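Local coordinates for protein cytochrome P450 RhF (Acinetobacter radioresistens, PDB 6RO8) that probably inserts oxygen into organic substrates at a cysteine-ligated heme, this chain being the heme domain of a longer protein, at residues Val72-Arg77 / Leu372-Tyr376; Ser83-Leu88 / Arg111-Asp117; Ala87-Thr92 / Asn200-Arg204. All coordinates share one frame; numbering follows the deposited sequence.

How the contacts relate
Along the chain, helix 69-77 comes first, followed by the loop 83-92 from which contacts 2 and 3 both start, sharing Ala87 and Leu88. Contact 1 closes last in sequence, when the helix meets 372-376, and its span encloses the other two. Contacts 1 and 2 have centres about 14 Å apart and do not touch each other; they meet through the heme, contact 1 at one propionate and the porphyrin edge, contact 2 through Leu113 and Val114. Contact 3, its centre about 13 Å from that of contact 2 and about 20 Å from that of contact 1, carries the shared loop to the end of helix 187-202, in the probable substrate-access region of the P450 fold.

Contact 1. Residues Val72-Arg77 / Leu372-Tyr376; sequences VKAIFR and LTFGY. With HEM (protoporphyrin IX containing Fe), chain B.
Lys73 lays its aliphatic chain over one face of the Tyr376 ring, with CG 3.9 Å from the ring centroid in a CH-pi contact close to the normal. With CG of Lys73 anti to its backbone N (chi1 -166°), the methylenes are carried across the ring, and a bend at chi3 (113°) keeps CE and NZ near it, NZ 4.1 Å from Tyr376 CE1; a long side chain suits such a place, covering an aromatic face with its carbons. Arg77 lies beside the same tyrosine, pointing the same way, and its CD comes to the ring edge. Deeper in, Val72 CG1 meets Leu372 CD1 at 3.7 Å, two branched side chains sliding past each other in opposite directions. Residues 372-376 open with a type I turn from Leu372 to Gly375 and run into the P450 heme-binding signature, which begins at Phe374 and includes the axial ligand Cys381. The Phe374 ring sits by pyrrole B, CE1 3.6 Å from HEM C2B. Glycine at 375 fits the positive phi (77°) and lets the backbone lie against HEM O2A. Its CA sits over the face of Phe76, 4.0 Å from the ring centroid. That phenylalanine also reaches the propionate, and its CB approaches Tyr376 CB at 4.0 Å. Tyr376 N makes a weak hydrogen bond to HEM O2A of 3.4 Å; the heme is also hydrogen-bonded to Arg126, Arg322 and His379.

Contact 2. Residues Ser83-Leu88 / Arg111-Asp117; sequences SACNAL and RTLVNED. With HEM (protoporphyrin IX containing Fe), chain B; HIS (histidine), chain C.
Asn115 turns its CG into the space between its own backbone N and carbonyl carbon (chi1 69°), which sets the amide against Leu88 and lets OD1 accept from Thr112 N. That bond, 2.8 Å long, is nearly straight at 178° and lies in the carbonyl plane, so the amide is held flat while ND2 points to a water that also meets Cys85 O and Leu88 N. Both segments lie in the B-C region of the P450 fold, on either side of helix 96-104. Ser83 heads an ST turn, its OG accepting from Cys85 N at 3.2 Å. The same hydroxyl donates to Asp117 OD2 at 2.6 Å, met on the syn side. Asp117 OD2 also takes a salt bridge from Arg111 NH2 (3.2 Å), and Arg111 NE donates to Asn115 O at 2.8 Å. Glu116 OE2 accepts from Asp117 N and lies over one face of the guanidinium, a long, charge-only pair 3.6 Å from Arg111 NE. Ala84, small enough to lie close to the opposing backbone, puts CB by Val114 O. Val114 bridges heme and bound histidine: CG2 meets HEM CHA, while CG1 packs against Leu88 CD1 at 3.8 Å and HIS NE2 at 3.7 Å.

Contact 3. Residues Ala87-Thr92 / Asn200-Arg204; sequences ALEKLT and NTWGR
Leu91 N donates to Thr201 O, a 2.9 Å hydrogen bond with an angle of 145° at the hydrogen and the donor tilted 19° from the carbonyl plane. Thr201 lies in the last turn of helix 187-202, where carbonyls commonly lack a donor from their own helix, and Gly203 is the first residue to leave it. The neighbouring loop supplies the N-H. Helix 187-202 and helix 207-233 after it correspond to the F and G helices of the P450 fold, which with the B-C loop usually border the route to the heme. The Thr201 side chain divides its work: OG1 bonds back to His197 O within the helix, while CG2, anti to the backbone N, faces Leu88 O at 3.4 Å and Glu89 O at 3.6 Å and sits over the centre of the Trp202 ring. Leu88 also turns CD2 to the edge of that ring, 3.6 Å from Trp202 CH2. The indole suits this spot, offering an apolar rim to the leucine and an N-H to a water that donates to Ala87 O; it also meets Phe420, which lines the histidine pocket, edge-to-face. Lys90 crosses Asn200 at about a right angle, extended as far as CE, its methylenes passing Asn200 O and OD1; a bend at chi4 (-71°) turns NZ to Thr92, with a weak bond to OG1. Beyond, Thr92 CG2 touches Gly203 O at 3.8 Å, and the guanidinium of Arg204 turns to Asp32 instead. The backbone bond and the water thus satisfy polar groups while leucine, threonine, lysine and tryptophan carbons pack.

Contact 1. Residues Val72-Arg77 / Leu372-Tyr376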
loop_
_atom_site.group_PDB
_atom_site.type_symbol
_atom_site.label_atom_id
_atom_site.label_comp_id
_atom_site.label_asym_id
_atom_site.label_seq_id
_atom_site.Cartn_x
_atom_site.Cartn_y
_atom_site.Cartn_z
ATOM N N VAL A 72 -8.359 -15.172 4.509
ATOM C CA VAL A 72 -7.546 -14.257 3.710
ATOM C C VAL A 72 -6.209 -14.905 3.360
ATOM O O VAL A 72 -5.759 -14.858 2.208
ATOM C CB VAL A 72 -7.362 -12.916 4.448
ATOM C CG1 VAL A 72 -6.286 -12.025 3.752
ATOM C CG2 VAL A 72 -8.712 -12.185 4.578
ATOM N N LYS A 73 -5.575 -15.562 4.334
ATOM C CA LYS A 73 -4.329 -16.257 4.048
ATOM C C LYS A 73 -4.547 -17.364 3.029
ATOM O O LYS A 73 -3.759 -17.518 2.085
ATOM C CB LYS A 73 -3.725 -16.817 5.337
ATOM C CG LYS A 73 -2.287 -17.261 5.175
ATOM C CD LYS A 73 -1.529 -17.243 6.488
ATOM C CE LYS A 73 -1.159 -18.653 6.915
ATOM N NZ LYS A 73 -0.078 -18.636 7.945
ATOM N N ALA A 74 -5.620 -18.136 3.191
ATOM C CA ALA A 74 -5.864 -19.254 2.286
ATOM C C ALA A 74 -5.977 -18.776 0.841
ATOM O O ALA A 74 -5.367 -19.353 -0.069
ATOM C CB ALA A 74 -7.123 -19.992 2.715
ATOM N N ILE A 75 -6.724 -17.689 0.617
ATOM C CA ILE A 75 -6.870 -17.146 -0.730
ATOM C C ILE A 75 -5.528 -16.633 -1.272
ATOM O O ILE A 75 -5.195 -16.854 -2.449
ATOM C CB ILE A 75 -7.984 -16.080 -0.733
ATOM C CG1 ILE A 75 -9.333 -16.754 -0.456
ATOM C CG2 ILE A 75 -8.048 -15.326 -2.058
ATOM C CD1 ILE A 75 -10.274 -15.960 0.437
ATOM N N PHE A 76 -4.725 -15.972 -0.428
ATOM C CA PHE A 76 -3.397 -15.539 -0.860
ATOM C C PHE A 76 -2.541 -16.722 -1.299
ATOM O O PHE A 76 -1.756 -16.613 -2.250
ATOM C CB PHE A 76 -2.687 -14.804 0.267
ATOM C CG PHE A 76 -2.885 -13.330 0.262
ATOM C CD1 PHE A 76 -2.586 -12.579 -0.863
ATOM C CD2 PHE A 76 -3.338 -12.677 1.406
ATOM C CE1 PHE A 76 -2.756 -11.191 -0.862
ATOM C CE2 PHE A 76 -3.498 -11.290 1.417
ATOM C CZ PHE A 76 -3.211 -10.552 0.278
ATOM N N ARG A 77 -2.682 -17.863 -0.613
ATOM C CA ARG A 77 -1.801 -19.008 -0.815
ATOM C C ARG A 77 -2.026 -19.709 -2.159
ATOM O O ARG A 77 -1.121 -20.392 -2.646
ATOM C CB ARG A 77 -1.994 -19.985 0.347
ATOM C CG ARG A 77 -1.043 -21.166 0.355
ATOM C CD ARG A 77 -0.897 -21.786 1.745
ATOM N NE ARG A 77 -2.104 -21.650 2.556
ATOM C CZ ARG A 77 -2.124 -21.720 3.885
ATOM N NH1 ARG A 77 -0.999 -21.926 4.559
ATOM N NH2 ARG A 77 -3.274 -21.587 4.540
ATOM N N LEU A 372 -0.806 -9.733 7.636
ATOM C CA LEU A 372 -0.979 -9.905 6.193
ATOM C C LEU A 372 -0.929 -8.592 5.415
ATOM O O LEU A 372 -1.335 -8.563 4.255
ATOM C CB LEU A 372 -2.288 -10.646 5.894
ATOM C CG LEU A 372 -2.344 -12.024 6.552
ATOM C CD1 LEU A 372 -3.691 -12.701 6.370
ATOM C CD2 LEU A 372 -1.241 -12.885 5.982
ATOM N N THR A 373 -0.434 -7.508 6.023
ATOM C CA THR A 373 -0.353 -6.219 5.336
ATOM C C THR A 373 0.547 -6.305 4.106
ATOM O O THR A 373 0.334 -5.573 3.132
ATOM C CB THR A 373 0.144 -5.132 6.323
ATOM O OG1 THR A 373 -0.688 -5.101 7.485
ATOM C CG2 THR A 373 0.139 -3.743 5.735
ATOM N N PHE A 374 1.528 -7.205 4.104
ATOM C CA PHE A 374 2.397 -7.358 2.932
ATOM C C PHE A 374 1.923 -8.452 1.987
ATOM O O PHE A 374 2.639 -8.776 1.021
ATOM C CB PHE A 374 3.848 -7.659 3.349
ATOM C CG PHE A 374 4.561 -6.490 3.976
ATOM C CD1 PHE A 374 4.617 -5.265 3.337
ATOM C CD2 PHE A 374 5.175 -6.624 5.220
ATOM C CE1 PHE A 374 5.274 -4.191 3.927
ATOM C CE2 PHE A 374 5.832 -5.563 5.820
ATOM C CZ PHE A 374 5.886 -4.343 5.175
ATOM N N GLY A 375 0.744 -9.022 2.248
ATOM C CA GLY A 375 0.307 -10.215 1.565
ATOM C C GLY A 375 0.993 -11.463 2.093
ATOM O O GLY A 375 1.656 -11.472 3.133
ATOM N N TYR A 376 0.817 -12.542 1.339
ATOM C CA TYR A 376 1.351 -13.842 1.707
ATOM C C TYR A 376 1.504 -14.650 0.424
ATOM O O TYR A 376 0.661 -14.564 -0.476
ATOM C CB TYR A 376 0.426 -14.551 2.709
ATOM C CG TYR A 376 0.884 -15.915 3.170
ATOM C CD1 TYR A 376 1.728 -16.054 4.264
ATOM C CD2 TYR A 376 0.452 -17.071 2.527
ATOM C CE1 TYR A 376 2.142 -17.307 4.707
ATOM C CE2 TYR A 376 0.865 -18.338 2.960
ATOM C CZ TYR A 376 1.715 -18.450 4.053
ATOM O OH TYR A 376 2.131 -19.701 4.498
HETATM C CHA HEM B . 3.303 -6.463 -3.513
HETATM C CHB HEM B . 2.005 -3.880 0.403
HETATM C CHC HEM B . 5.980 -1.084 -0.004
HETATM C CHD HEM B . 6.973 -3.382 -4.168
HETATM C C1A HEM B . 2.583 -6.007 -2.429
HETATM C C2A HEM B . 1.307 -6.507 -1.952
HETATM C C3A HEM B . 0.954 -5.801 -0.883
HETATM C C4A HEM B . 1.983 -4.807 -0.627
HETATM C CMA HEM B . -0.341 -6.018 -0.073
HETATM C CAA HEM B . 0.493 -7.672 -2.561
HETATM C CBA HEM B . 0.798 -8.905 -1.735
HETATM C CGA HEM B . 0.122 -10.128 -2.293
HETATM O O1A HEM B . -0.612 -10.010 -3.304
HETATM O O2A HEM B . 0.330 -11.221 -1.715
HETATM C C1B HEM B . 2.999 -2.971 0.683
HETATM C C2B HEM B . 3.094 -2.171 1.889
HETATM C C3B HEM B . 4.189 -1.381 1.771
HETATM C C4B HEM B . 4.823 -1.668 0.491
HETATM C CMB HEM B . 2.074 -2.258 3.056
HETATM C CAB HEM B . 4.783 -0.355 2.765
HETATM C CBB HEM B . 4.408 -0.204 4.035
HETATM C C1C HEM B . 6.605 -1.456 -1.174
HETATM C C2C HEM B . 7.810 -0.889 -1.756
HETATM C C3C HEM B . 8.062 -1.551 -2.908
HETATM C C4C HEM B . 7.038 -2.542 -3.085
HETATM C CMC HEM B . 8.617 0.261 -1.113
HETATM C CAC HEM B . 9.195 -1.401 -3.961
HETATM C CBC HEM B . 10.151 -0.476 -3.866
HETATM C C1D HEM B . 6.068 -4.392 -4.377
HETATM C C2D HEM B . 6.042 -5.280 -5.516
HETATM C C3D HEM B . 5.043 -6.136 -5.338
HETATM C C4D HEM B . 4.387 -5.825 -4.073
HETATM C CMD HEM B . 6.993 -5.251 -6.731
HETATM C CAD HEM B . 4.656 -7.242 -6.347
HETATM C CBD HEM B . 5.422 -8.535 -6.106
HETATM C CGD HEM B . 4.692 -9.673 -6.783
HETATM O O1D HEM B . 3.648 -9.413 -7.418
HETATM O O2D HEM B . 5.134 -10.845 -6.689
HETATM N NA HEM B . 2.952 -4.964 -1.605
HETATM N NB HEM B . 4.065 -2.638 -0.141
HETATM N NC HEM B . 6.169 -2.458 -2.022
HETATM N ND HEM B . 5.045 -4.756 -3.514
HETATM FE FE HEM B . 4.589 -3.686 -1.818
HETATM O O HOH W 1 3.284 -2.370 -3.185
#

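Contact 2. Residues Ser83-Leu88 / Arg111-Asp117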
loop_
_atom_site.group_PDB
_atom_site.type_symbol
_atom_site.label_atom_id
_atom_site.label_comp_id
_atom_site.label_asym_id
_atom_site.label_seq_id
_atom_site.Cartn_x
_atom_site.Cartn_y
_atom_site.Cartn_z
ATOM N N SER A 83 -6.662 -15.343 -8.620
ATOM C CA SER A 83 -5.607 -14.665 -9.346
ATOM C C SER A 83 -5.616 -13.170 -9.056
ATOM O O SER A 83 -6.633 -12.575 -8.683
ATOM C CB SER A 83 -5.745 -14.898 -10.847
ATOM O OG SER A 83 -6.356 -13.789 -11.486
ATOM N N ALA A 84 -4.455 -12.569 -9.267
ATOM C CA ALA A 84 -4.191 -11.177 -8.971
ATOM C C ALA A 84 -4.599 -10.240 -10.093
ATOM O O ALA A 84 -4.326 -9.041 -9.992
ATOM C CB ALA A 84 -2.699 -10.995 -8.675
ATOM N N CYS A 85 -5.247 -10.754 -11.149
ATOM C CA CYS A 85 -5.451 -9.965 -12.364
ATOM C C CYS A 85 -6.191 -8.665 -12.078
ATOM O O CYS A 85 -5.872 -7.625 -12.666
ATOM C CB CYS A 85 -6.184 -10.798 -13.413
ATOM S SG CYS A 85 -7.853 -11.373 -12.976
ATOM N N ASN A 86 -7.116 -8.677 -11.133
ATOM C CA ASN A 86 -7.860 -7.478 -10.804
ATOM C C ASN A 86 -7.168 -6.592 -9.769
ATOM O O ASN A 86 -7.751 -5.577 -9.379
ATOM C CB ASN A 86 -9.257 -7.858 -10.296
ATOM C CG ASN A 86 -9.206 -8.634 -8.996
ATOM O OD1 ASN A 86 -8.195 -9.276 -8.675
ATOM N ND2 ASN A 86 -10.274 -8.555 -8.222
ATOM N N ALA A 87 -5.944 -6.917 -9.331
ATOM C CA ALA A 87 -5.348 -6.178 -8.218
ATOM C C ALA A 87 -5.166 -4.696 -8.533
ATOM O O ALA A 87 -5.153 -3.872 -7.610
ATOM C CB ALA A 87 -4.008 -6.798 -7.807
ATOM N N LEU A 88 -5.020 -4.333 -9.811
ATOM C CA LEU A 88 -4.886 -2.930 -10.194
ATOM C C LEU A 88 -6.036 -2.471 -11.081
ATOM O O LEU A 88 -5.966 -1.397 -11.695
ATOM C CB LEU A 88 -3.551 -2.684 -10.890
ATOM C CG LEU A 88 -2.284 -2.995 -10.092
ATOM C CD1 LEU A 88 -1.091 -2.845 -11.020
ATOM C CD2 LEU A 88 -2.136 -2.100 -8.809
ATOM N N ARG A 111 -0.413 -5.771 -17.329
ATOM C CA ARG A 111 0.171 -6.507 -16.220
ATOM C C ARG A 111 1.544 -5.975 -15.827
ATOM O O ARG A 111 2.383 -5.667 -16.680
ATOM C CB ARG A 111 0.291 -7.979 -16.589
ATOM C CG ARG A 111 -0.942 -8.512 -17.226
ATOM C CD ARG A 111 -2.131 -8.286 -16.324
ATOM N NE ARG A 111 -2.513 -9.535 -15.689
ATOM C CZ ARG A 111 -3.259 -10.457 -16.279
ATOM N NH1 ARG A 111 -3.707 -10.260 -17.510
ATOM N NH2 ARG A 111 -3.555 -11.573 -15.635
ATOM N N THR A 112 1.769 -5.895 -14.519
ATOM C CA THR A 112 3.080 -5.610 -13.961
ATOM C C THR A 112 3.573 -6.856 -13.250
ATOM O O THR A 112 3.677 -7.925 -13.857
ATOM C CB THR A 112 3.009 -4.444 -12.985
ATOM O OG1 THR A 112 2.028 -4.742 -11.978
ATOM C CG2 THR A 112 2.615 -3.172 -13.712
ATOM N N LEU A 113 3.867 -6.735 -11.963
ATOM C CA LEU A 113 4.130 -7.896 -11.127
ATOM C C LEU A 113 2.953 -8.230 -10.229
ATOM O O LEU A 113 2.541 -9.393 -10.161
ATOM C CB LEU A 113 5.377 -7.665 -10.268
ATOM C CG LEU A 113 6.725 -7.879 -10.953
ATOM C CD1 LEU A 113 7.855 -7.686 -9.961
ATOM C CD2 LEU A 113 6.791 -9.261 -11.570
ATOM N N VAL A 114 2.382 -7.225 -9.558
ATOM C CA VAL A 114 1.436 -7.501 -8.482
ATOM C C VAL A 114 0.141 -8.056 -9.041
ATOM O O VAL A 114 -0.576 -8.780 -8.347
ATOM C CB VAL A 114 1.205 -6.237 -7.620
ATOM C CG1 VAL A 114 0.328 -5.221 -8.352
ATOM C CG2 VAL A 114 0.650 -6.605 -6.221
ATOM N N ASN A 115 -0.173 -7.747 -10.297
ATOM C CA ASN A 115 -1.390 -8.215 -10.948
ATOM C C ASN A 115 -1.108 -9.149 -12.114
ATOM O O ASN A 115 -2.015 -9.426 -12.910
ATOM C CB ASN A 115 -2.250 -7.032 -11.416
ATOM C CG ASN A 115 -1.629 -6.252 -12.570
ATOM O OD1 ASN A 115 -0.420 -6.314 -12.821
ATOM N ND2 ASN A 115 -2.466 -5.505 -13.278
ATOM N N GLU A 116 0.126 -9.628 -12.248
ATOM C CA GLU A 116 0.409 -10.641 -13.250
ATOM C C GLU A 116 0.032 -12.006 -12.705
ATOM O O GLU A 116 0.097 -12.266 -11.506
ATOM C CB GLU A 116 1.873 -10.626 -13.683
ATOM C CG GLU A 116 2.183 -11.604 -14.827
ATOM C CD GLU A 116 1.449 -11.284 -16.115
ATOM O OE1 GLU A 116 2.017 -10.573 -16.966
ATOM O OE2 GLU A 116 0.308 -11.755 -16.280
ATOM N N ASP A 117 -0.386 -12.878 -13.602
ATOM C CA ASP A 117 -1.239 -13.969 -13.192
ATOM C C ASP A 117 -0.559 -15.315 -13.124
ATOM O O ASP A 117 -1.096 -16.231 -12.491
ATOM C CB ASP A 117 -2.414 -14.091 -14.162
ATOM C CG ASP A 117 -3.646 -14.456 -13.467
ATOM O OD1 ASP A 117 -3.705 -15.599 -12.985
ATOM O OD2 ASP A 117 -4.523 -13.581 -13.349
HETATM C CHA HEM B . 3.303 -6.463 -3.513
HETATM C CHB HEM B . 2.005 -3.880 0.403
HETATM C CHC HEM B . 5.980 -1.084 -0.004
HETATM C CHD HEM B . 6.973 -3.382 -4.168
HETATM C C1A HEM B . 2.583 -6.007 -2.429
HETATM C C2A HEM B . 1.307 -6.507 -1.952
HETATM C C3A HEM B . 0.954 -5.801 -0.883
HETATM C C4A HEM B . 1.983 -4.807 -0.627
HETATM C CMA HEM B . -0.341 -6.018 -0.073
HETATM C CAA HEM B . 0.493 -7.672 -2.561
HETATM C CBA HEM B . 0.798 -8.905 -1.735
HETATM C CGA HEM B . 0.122 -10.128 -2.293
HETATM O O1A HEM B . -0.612 -10.010 -3.304
HETATM O O2A HEM B . 0.330 -11.221 -1.715
HETATM C C1B HEM B . 2.999 -2.971 0.683
HETATM C C2B HEM B . 3.094 -2.171 1.889
HETATM C C3B HEM B . 4.189 -1.381 1.771
HETATM C C4B HEM B . 4.823 -1.668 0.491
HETATM C CMB HEM B . 2.074 -2.258 3.056
HETATM C CAB HEM B . 4.783 -0.355 2.765
HETATM C CBB HEM B . 4.408 -0.204 4.035
HETATM C C1C HEM B . 6.605 -1.456 -1.174
HETATM C C2C HEM B . 7.810 -0.889 -1.756
HETATM C C3C HEM B . 8.062 -1.551 -2.908
HETATM C C4C HEM B . 7.038 -2.542 -3.085
HETATM C CMC HEM B . 8.617 0.261 -1.113
HETATM C CAC HEM B . 9.195 -1.401 -3.961
HETATM C CBC HEM B . 10.151 -0.476 -3.866
HETATM C C1D HEM B . 6.068 -4.392 -4.377
HETATM C C2D HEM B . 6.042 -5.280 -5.516
HETATM C C3D HEM B . 5.043 -6.136 -5.338
HETATM C C4D HEM B . 4.387 -5.825 -4.073
HETATM C CMD HEM B . 6.993 -5.251 -6.731
HETATM C CAD HEM B . 4.656 -7.242 -6.347
HETATM C CBD HEM B . 5.422 -8.535 -6.106
HETATM C CGD HEM B . 4.692 -9.673 -6.783
HETATM O O1D HEM B . 3.648 -9.413 -7.418
HETATM O O2D HEM B . 5.134 -10.845 -6.689
HETATM N NA HEM B . 2.952 -4.964 -1.605
HETATM N NB HEM B . 4.065 -2.638 -0.141
HETATM N NC HEM B . 6.169 -2.458 -2.022
HETATM N ND HEM B . 5.045 -4.756 -3.514
HETATM FE FE HEM B . 4.589 -3.686 -1.818
HETATM N N HIS C . 0.256 -0.110 -4.911
HETATM C CA HIS C . 0.409 -0.966 -3.740
HETATM C C HIS C . 1.559 -0.493 -2.855
HETATM O O HIS C . 1.904 -1.174 -1.880
HETATM C CB HIS C . 0.634 -2.418 -4.162
HETATM C CG HIS C . 1.540 -2.570 -5.344
HETATM N ND1 HIS C . 2.635 -3.410 -5.339
HETATM C CD2 HIS C . 1.517 -1.988 -6.566
HETATM C CE1 HIS C . 3.245 -3.339 -6.510
HETATM N NE2 HIS C . 2.587 -2.484 -7.272
HETATM O OXT HIS C . 2.150 0.560 -3.099
HETATM O O HOH W 2 -4.919 -5.212 -12.152
HETATM O O HOH W 1 3.284 -2.370 -3.185
#

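Contact 3. Residues Ala87-Thr92 / Asn200-Arg204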
loop_
_atom_site.group_PDB
_atom_site.type_symbol
_atom_site.label_atom_id
_atom_site.label_comp_id
_atom_site.label_asym_id
_atom_site.label_seq_id
_atom_site.Cartn_x
_atom_site.Cartn_y
_atom_site.Cartn_z
ATOM N N ALA A 87 -5.944 -6.917 -9.331
ATOM C CA ALA A 87 -5.348 -6.178 -8.218
ATOM C C ALA A 87 -5.166 -4.696 -8.533
ATOM O O ALA A 87 -5.153 -3.872 -7.610
ATOM C CB ALA A 87 -4.008 -6.798 -7.807
ATOM N N LEU A 88 -5.020 -4.333 -9.811
ATOM C CA LEU A 88 -4.886 -2.930 -10.194
ATOM C C LEU A 88 -6.036 -2.471 -11.081
ATOM O O LEU A 88 -5.966 -1.397 -11.695
ATOM C CB LEU A 88 -3.551 -2.684 -10.890
ATOM C CG LEU A 88 -2.284 -2.995 -10.092
ATOM C CD1 LEU A 88 -1.091 -2.845 -11.020
ATOM C CD2 LEU A 88 -2.136 -2.100 -8.809
ATOM N N GLU A 89 -7.102 -3.261 -11.129
ATOM C CA GLU A 89 -8.273 -2.945 -11.923
ATOM C C GLU A 89 -9.045 -1.772 -11.331
ATOM O O GLU A 89 -9.139 -1.614 -10.113
ATOM C CB GLU A 89 -9.141 -4.191 -11.998
ATOM C CG GLU A 89 -10.486 -4.077 -12.685
ATOM C CD GLU A 89 -11.258 -5.356 -12.513
ATOM O OE1 GLU A 89 -12.026 -5.460 -11.535
ATOM O OE2 GLU A 89 -11.053 -6.278 -13.324
ATOM N N LYS A 90 -9.621 -0.953 -12.205
ATOM C CA LYS A 90 -10.314 0.233 -11.732
ATOM C C LYS A 90 -11.618 -0.169 -11.056
ATOM O O LYS A 90 -12.421 -0.917 -11.613
ATOM C CB LYS A 90 -10.575 1.209 -12.875
ATOM C CG LYS A 90 -11.312 2.448 -12.390
ATOM C CD LYS A 90 -11.421 3.569 -13.416
ATOM C CE LYS A 90 -12.007 4.860 -12.802
ATOM N NZ LYS A 90 -13.462 4.850 -12.450
ATOM N N LEU A 91 -11.815 0.311 -9.834
ATOM C CA LEU A 91 -12.913 -0.195 -9.026
ATOM C C LEU A 91 -14.257 0.143 -9.655
ATOM O O LEU A 91 -15.066 -0.745 -9.944
ATOM C CB LEU A 91 -12.810 0.373 -7.617
ATOM C CG LEU A 91 -13.765 -0.260 -6.629
ATOM C CD1 LEU A 91 -13.365 -1.707 -6.408
ATOM C CD2 LEU A 91 -13.656 0.529 -5.359
ATOM N N THR A 92 -14.512 1.426 -9.870
ATOM C CA THR A 92 -15.787 1.805 -10.465
ATOM C C THR A 92 -15.608 2.115 -11.950
ATOM O O THR A 92 -14.600 2.721 -12.347
ATOM C CB THR A 92 -16.377 3.020 -9.746
ATOM O OG1 THR A 92 -15.830 4.221 -10.292
ATOM C CG2 THR A 92 -16.039 2.969 -8.257
ATOM N N ASN A 200 -8.263 7.046 -8.979
ATOM C CA ASN A 200 -8.832 6.399 -10.157
ATOM C C ASN A 200 -9.061 4.911 -9.912
ATOM O O ASN A 200 -10.096 4.355 -10.306
ATOM C CB ASN A 200 -7.908 6.592 -11.360
ATOM C CG ASN A 200 -8.577 6.237 -12.662
ATOM O OD1 ASN A 200 -9.642 6.764 -12.978
ATOM N ND2 ASN A 200 -7.956 5.336 -13.431
ATOM N N THR A 201 -8.091 4.247 -9.266
ATOM C CA THR A 201 -8.120 2.790 -9.155
ATOM C C THR A 201 -8.949 2.317 -7.967
ATOM O O THR A 201 -9.805 1.435 -8.111
ATOM C CB THR A 201 -6.698 2.264 -9.033
ATOM O OG1 THR A 201 -5.897 2.806 -10.089
ATOM C CG2 THR A 201 -6.666 0.737 -9.077
ATOM N N TRP A 202 -8.703 2.886 -6.787
ATOM C CA TRP A 202 -9.279 2.383 -5.546
ATOM C C TRP A 202 -10.302 3.323 -4.934
ATOM O O TRP A 202 -10.854 3.009 -3.875
ATOM C CB TRP A 202 -8.171 2.094 -4.526
ATOM C CG TRP A 202 -7.298 0.957 -4.950
ATOM C CD1 TRP A 202 -7.556 -0.380 -4.807
ATOM C CD2 TRP A 202 -6.030 1.048 -5.604
ATOM N NE1 TRP A 202 -6.517 -1.125 -5.321
ATOM C CE2 TRP A 202 -5.569 -0.272 -5.817
ATOM C CE3 TRP A 202 -5.234 2.117 -6.026
ATOM C CZ2 TRP A 202 -4.355 -0.546 -6.433
ATOM C CZ3 TRP A 202 -4.032 1.845 -6.645
ATOM C CH2 TRP A 202 -3.599 0.522 -6.838
ATOM N N GLY A 203 -10.568 4.467 -5.561
ATOM C CA GLY A 203 -11.507 5.433 -5.044
ATOM C C GLY A 203 -12.791 5.471 -5.855
ATOM O O GLY A 203 -13.018 4.701 -6.784
ATOM N N ARG A 204 -13.649 6.401 -5.460
ATOM C CA ARG A 204 -14.928 6.647 -6.125
ATOM C C ARG A 204 -14.963 8.132 -6.462
ATOM O O ARG A 204 -15.674 8.912 -5.816
ATOM C CB ARG A 204 -16.100 6.227 -5.233
ATOM C CG ARG A 204 -17.443 6.140 -5.899
ATOM C CD ARG A 204 -18.521 5.756 -4.871
ATOM N NE ARG A 204 -18.572 4.310 -4.609
ATOM C CZ ARG A 204 -19.289 3.732 -3.641
ATOM N NH1 ARG A 204 -20.018 4.473 -2.812
ATOM N NH2 ARG A 204 -19.263 2.409 -3.491
HETATM O O HOH W 3 -6.580 -3.562 -5.456
#